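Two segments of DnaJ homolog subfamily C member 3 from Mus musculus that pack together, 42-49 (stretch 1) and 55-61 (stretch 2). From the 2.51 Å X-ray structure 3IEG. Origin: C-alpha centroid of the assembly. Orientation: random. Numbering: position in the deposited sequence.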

ATOM      1  N   ARG A  42     -19.623  27.428 -15.088  1.00 28.50           N
ATOM      2  CA  ARG A  42     -18.610  28.300 -14.514  1.00 28.38           C
ATOM      3  C   ARG A  42     -18.011  27.702 -13.249  1.00 28.07           C
ATOM      4  O   ARG A  42     -16.773  27.669 -13.083  1.00 27.98           O
ATOM      5  CB  ARG A  42     -19.174  29.688 -14.238  1.00 28.58           C
ATOM      6  CG  ARG A  42     -19.669  30.423 -15.477  1.00 29.24           C
ATOM      7  CD  ARG A  42     -18.577  30.611 -16.516  1.00 29.10           C
ATOM      8  NE  ARG A  42     -19.058  31.426 -17.625  1.00 29.94           N
ATOM      9  CZ  ARG A  42     -18.558  31.391 -18.855  1.00 30.17           C
ATOM     10  NH1 ARG A  42     -17.563  30.563 -19.160  1.00 30.76           N
ATOM     11  NH2 ARG A  42     -19.067  32.177 -19.785  1.00 30.39           N
ATOM     12  N   ARG A  43     -18.881  27.205 -12.372  1.00 27.16           N
ATOM     13  CA  ARG A  43     -18.414  26.531 -11.178  1.00 26.89           C
ATOM     14  C   ARG A  43     -17.545  25.333 -11.522  1.00 26.82           C
ATOM     15  O   ARG A  43     -16.560  25.083 -10.854  1.00 27.01           O
ATOM     16  CB  ARG A  43     -19.568  26.103 -10.283  1.00 26.79           C
ATOM     17  CG  ARG A  43     -19.094  25.722  -8.883  1.00 26.71           C
ATOM     18  CD  ARG A  43     -20.234  25.558  -7.898  1.00 26.01           C
ATOM     19  NE  ARG A  43     -21.041  24.388  -8.211  1.00 25.70           N
ATOM     20  CZ  ARG A  43     -22.256  24.168  -7.730  1.00 25.51           C
ATOM     21  NH1 ARG A  43     -22.811  25.041  -6.903  1.00 23.58           N
ATOM     22  NH2 ARG A  43     -22.911  23.069  -8.079  1.00 25.51           N
ATOM     23  N   ALA A  44     -17.895  24.601 -12.569  1.00 26.69           N
ATOM     24  CA  ALA A  44     -17.102  23.429 -12.919  1.00 26.94           C
ATOM     25  C   ALA A  44     -15.718  23.781 -13.467  1.00 27.18           C
ATOM     26  O   ALA A  44     -14.750  23.056 -13.207  1.00 27.33           O
ATOM     27  CB  ALA A  44     -17.850  22.524 -13.886  1.00 26.65           C
ATOM     28  N   THR A  45     -15.615  24.870 -14.229  1.00 27.46           N
ATOM     29  CA  THR A  45     -14.299  25.281 -14.746  1.00 28.04           C
ATOM     30  C   THR A  45     -13.393  25.728 -13.597  1.00 27.63           C
ATOM     31  O   THR A  45     -12.187  25.522 -13.663  1.00 28.45           O
ATOM     32  CB  THR A  45     -14.357  26.345 -15.879  1.00 28.21           C
ATOM     33  OG1 THR A  45     -14.961  27.546 -15.395  1.00 30.33           O
ATOM     34  CG2 THR A  45     -15.166  25.844 -17.055  1.00 28.60           C
ATOM     35  N   VAL A  46     -13.973  26.301 -12.539  1.00 27.06           N
ATOM     36  CA  VAL A  46     -13.199  26.630 -11.319  1.00 26.73           C
ATOM     37  C   VAL A  46     -12.664  25.382 -10.600  1.00 26.43           C
ATOM     38  O   VAL A  46     -11.458  25.279 -10.387  1.00 26.70           O
ATOM     39  CB  VAL A  46     -13.939  27.611 -10.343  1.00 26.37           C
ATOM     40  CG1 VAL A  46     -13.248  27.674  -9.014  1.00 26.79           C
ATOM     41  CG2 VAL A  46     -13.983  29.003 -10.929  1.00 25.76           C
ATOM     42  N   PHE A  47     -13.538  24.441 -10.246  1.00 26.14           N
ATOM     43  CA  PHE A  47     -13.085  23.127  -9.753  1.00 26.25           C
ATOM     44  C   PHE A  47     -12.016  22.508 -10.676  1.00 27.23           C
ATOM     45  O   PHE A  47     -11.032  21.929 -10.202  1.00 27.36           O
ATOM     46  CB  PHE A  47     -14.251  22.141  -9.574  1.00 25.33           C
ATOM     47  CG  PHE A  47     -15.159  22.441  -8.394  1.00 24.69           C
ATOM     48  CD1 PHE A  47     -16.542  22.457  -8.556  1.00 22.97           C
ATOM     49  CD2 PHE A  47     -14.640  22.698  -7.118  1.00 24.49           C
ATOM     50  CE1 PHE A  47     -17.400  22.721  -7.473  1.00 22.95           C
ATOM     51  CE2 PHE A  47     -15.493  22.975  -6.032  1.00 24.01           C
ATOM     52  CZ  PHE A  47     -16.882  22.980  -6.215  1.00 23.33           C
ATOM     53  N   LEU A  48     -12.196  22.635 -11.989  1.00 28.19           N
ATOM     54  CA  LEU A  48     -11.220  22.080 -12.921  1.00 29.36           C
ATOM     55  C   LEU A  48      -9.861  22.759 -12.760  1.00 30.26           C
ATOM     56  O   LEU A  48      -8.830  22.084 -12.722  1.00 29.98           O
ATOM     57  CB  LEU A  48     -11.726  22.158 -14.364  1.00 29.12           C
ATOM     58  CG  LEU A  48     -12.185  20.861 -15.056  1.00 29.83           C
ATOM     59  CD1 LEU A  48     -12.316  19.648 -14.112  1.00 29.08           C
ATOM     60  CD2 LEU A  48     -13.466  21.057 -15.868  1.00 29.48           C
ATOM     61  N   ALA A  49      -9.875  24.090 -12.638  1.00 31.30           N
ATOM     62  CA  ALA A  49      -8.650  24.872 -12.457  1.00 32.37           C
ATOM     63  C   ALA A  49      -7.927  24.543 -11.141  1.00 33.21           C
ATOM     64  O   ALA A  49      -6.708  24.489 -11.102  1.00 33.14           O
ATOM     65  CB  ALA A  49      -8.946  26.348 -12.562  1.00 32.01           C
ATOM     66  N   ALA A  55     -15.351  17.123  -7.653  1.00 33.01           N
ATOM     67  CA  ALA A  55     -16.313  18.210  -7.515  1.00 32.02           C
ATOM     68  C   ALA A  55     -16.834  18.727  -8.861  1.00 31.68           C
ATOM     69  O   ALA A  55     -17.998  19.109  -8.973  1.00 31.35           O
ATOM     70  CB  ALA A  55     -15.703  19.336  -6.715  1.00 31.97           C
ATOM     71  N   ALA A  56     -15.974  18.730  -9.878  1.00 31.21           N
ATOM     72  CA  ALA A  56     -16.354  19.186 -11.211  1.00 30.66           C
ATOM     73  C   ALA A  56     -17.391  18.300 -11.886  1.00 30.55           C
ATOM     74  O   ALA A  56     -18.342  18.807 -12.494  1.00 30.53           O
ATOM     75  CB  ALA A  56     -15.138  19.320 -12.095  1.00 30.40           C
ATOM     76  N   LEU A  57     -17.215  16.989 -11.777  1.00 30.24           N
ATOM     77  CA  LEU A  57     -18.078  16.047 -12.499  1.00 30.40           C
ATOM     78  C   LEU A  57     -19.588  16.270 -12.285  1.00 30.35           C
ATOM     79  O   LEU A  57     -20.307  16.478 -13.259  1.00 30.46           O
ATOM     80  CB  LEU A  57     -17.657  14.588 -12.250  1.00 30.09           C
ATOM     81  CG  LEU A  57     -18.514  13.469 -12.855  1.00 30.87           C
ATOM     82  CD1 LEU A  57     -18.509  13.508 -14.371  1.00 31.02           C
ATOM     83  CD2 LEU A  57     -18.043  12.093 -12.373  1.00 30.86           C
ATOM     84  N   PRO A  58     -20.077  16.255 -11.027  1.00 30.58           N
ATOM     85  CA  PRO A  58     -21.521  16.502 -10.904  1.00 30.91           C
ATOM     86  C   PRO A  58     -22.004  17.780 -11.588  1.00 31.20           C
ATOM     87  O   PRO A  58     -23.098  17.789 -12.132  1.00 31.71           O
ATOM     88  CB  PRO A  58     -21.763  16.544  -9.388  1.00 30.90           C
ATOM     89  CG  PRO A  58     -20.375  16.628  -8.763  1.00 30.74           C
ATOM     90  CD  PRO A  58     -19.447  15.988  -9.721  1.00 30.16           C
ATOM     91  N   ASP A  59     -21.202  18.841 -11.590  1.00 31.57           N
ATOM     92  CA  ASP A  59     -21.605  20.074 -12.282  1.00 31.91           C
ATOM     93  C   ASP A  59     -21.548  19.921 -13.799  1.00 31.78           C
ATOM     94  O   ASP A  59     -22.412  20.425 -14.512  1.00 31.67           O
ATOM     95  CB  ASP A  59     -20.778  21.290 -11.831  1.00 32.14           C
ATOM     96  CG  ASP A  59     -21.043  21.686 -10.388  1.00 32.81           C
ATOM     97  OD1 ASP A  59     -22.055  21.241  -9.817  1.00 35.44           O
ATOM     98  OD2 ASP A  59     -20.236  22.448  -9.819  1.00 33.26           O
ATOM     99  N   LEU A  60     -20.537  19.220 -14.290  1.00 32.02           N
ATOM    100  CA  LEU A  60     -20.444  18.949 -15.711  1.00 32.54           C
ATOM    101  C   LEU A  60     -21.655  18.172 -16.189  1.00 33.29           C
ATOM    102  O   LEU A  60     -22.301  18.575 -17.158  1.00 33.50           O
ATOM    103  CB  LEU A  60     -19.162  18.213 -16.054  1.00 32.35           C
ATOM    104  CG  LEU A  60     -17.919  19.109 -16.035  1.00 32.27           C
ATOM    105  CD1 LEU A  60     -16.674  18.270 -16.167  1.00 32.23           C
ATOM    106  CD2 LEU A  60     -17.976  20.162 -17.144  1.00 32.87           C
ATOM    107  N   THR A  61     -21.997  17.087 -15.495  1.00 33.88           N
ATOM    108  CA  THR A  61     -23.161  16.307 -15.909  1.00 34.23           C
ATOM    109  C   THR A  61     -24.477  17.060 -15.685  1.00 34.30           C
ATOM    110  O   THR A  61     -25.452  16.830 -16.399  1.00 34.67           O
ATOM    111  CB  THR A  61     -23.227  14.860 -15.312  1.00 34.23           C
ATOM    112  OG1 THR A  61     -24.216  14.792 -14.282  1.00 35.07           O
ATOM    113  CG2 THR A  61     -21.901  14.384 -14.792  1.00 34.01           C
TER

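The most striking feature of this contact is a two-pronged salt bridge laid along one flank of an otherwise apolar, small helix-helix contact. Arg-43 meets Asp-59 side-on: NE of Arg-43 gives its hydrogen to OD2 of Asp-59 at 2.6 Å, and NH2 of Arg-43 gives one to OD1 of Asp-59 at 2.7 Å. Both N-H...O angles are near 170°, so the carboxylate matches the guanidinium edge, with OD2 near the guanidinium plane. The CA-to-CB bond of Arg-43 points sideways, and its chain reaches the acid through chi1 and chi2 in t and a turn at chi3 in p. Asp-59 points toward the opposing helix and is buried, so the pairing supplies a charged partner where solvent has little access.

Asp-59 also belongs to the packing. Its CB lies 3.8 Å from CB of Ala-44, and its OD2 sits 3.7 Å from CE1 of Phe-47, at the ring edge and near the ring plane. That is where the slightly positive ring hydrogens lie, a favorable place for a carboxylate oxygen.

The face of the same ring is used differently. CB of Ala-55 stands 3.4 Å from the centroid of the Phe-47 ring, only 8° off the ring normal, a CH-pi contact with the methyl almost centered over the face. Phe-47, with chi1 in m, thus offers a face to a methyl and an edge to an acid, while its CB packs 3.9 Å from CB of Ala-56.

The closest CA pair of the contact falls at two alanines. The helices run nearly antiparallel, at 155°, and their axes approach to 8.3 Å. At the register point the CA atoms of Ala-44 and Ala-56 are 4.6 Å apart, and CB of Ala-56 comes within 3.9 Å of the backbone O of Ala-44. Neither residue has an atom beyond CB to occupy that space.

Leucines fill in beside the alanines. CD1 of Leu-48 touches CB of Ala-56 at 3.5 Å, CD2 of Leu-60 reaches CB of Ala-44 at 4.0 Å, and the two leucines meet more loosely, CD2 of Leu-48 to CD1 of Leu-60 at 4.3 Å. Both start out sideways and bring their ends nearer; Leu-48 does so with chi1 and chi2 both between wells.

The rule to read here is economical: alanines where the backbones come close, an arginine and two leucines reaching in from sideways starting points, a phenylalanine pointing straight toward the partner, and a buried acid satisfied by a well-aligned arginine, all within 386 Å² of buried surface.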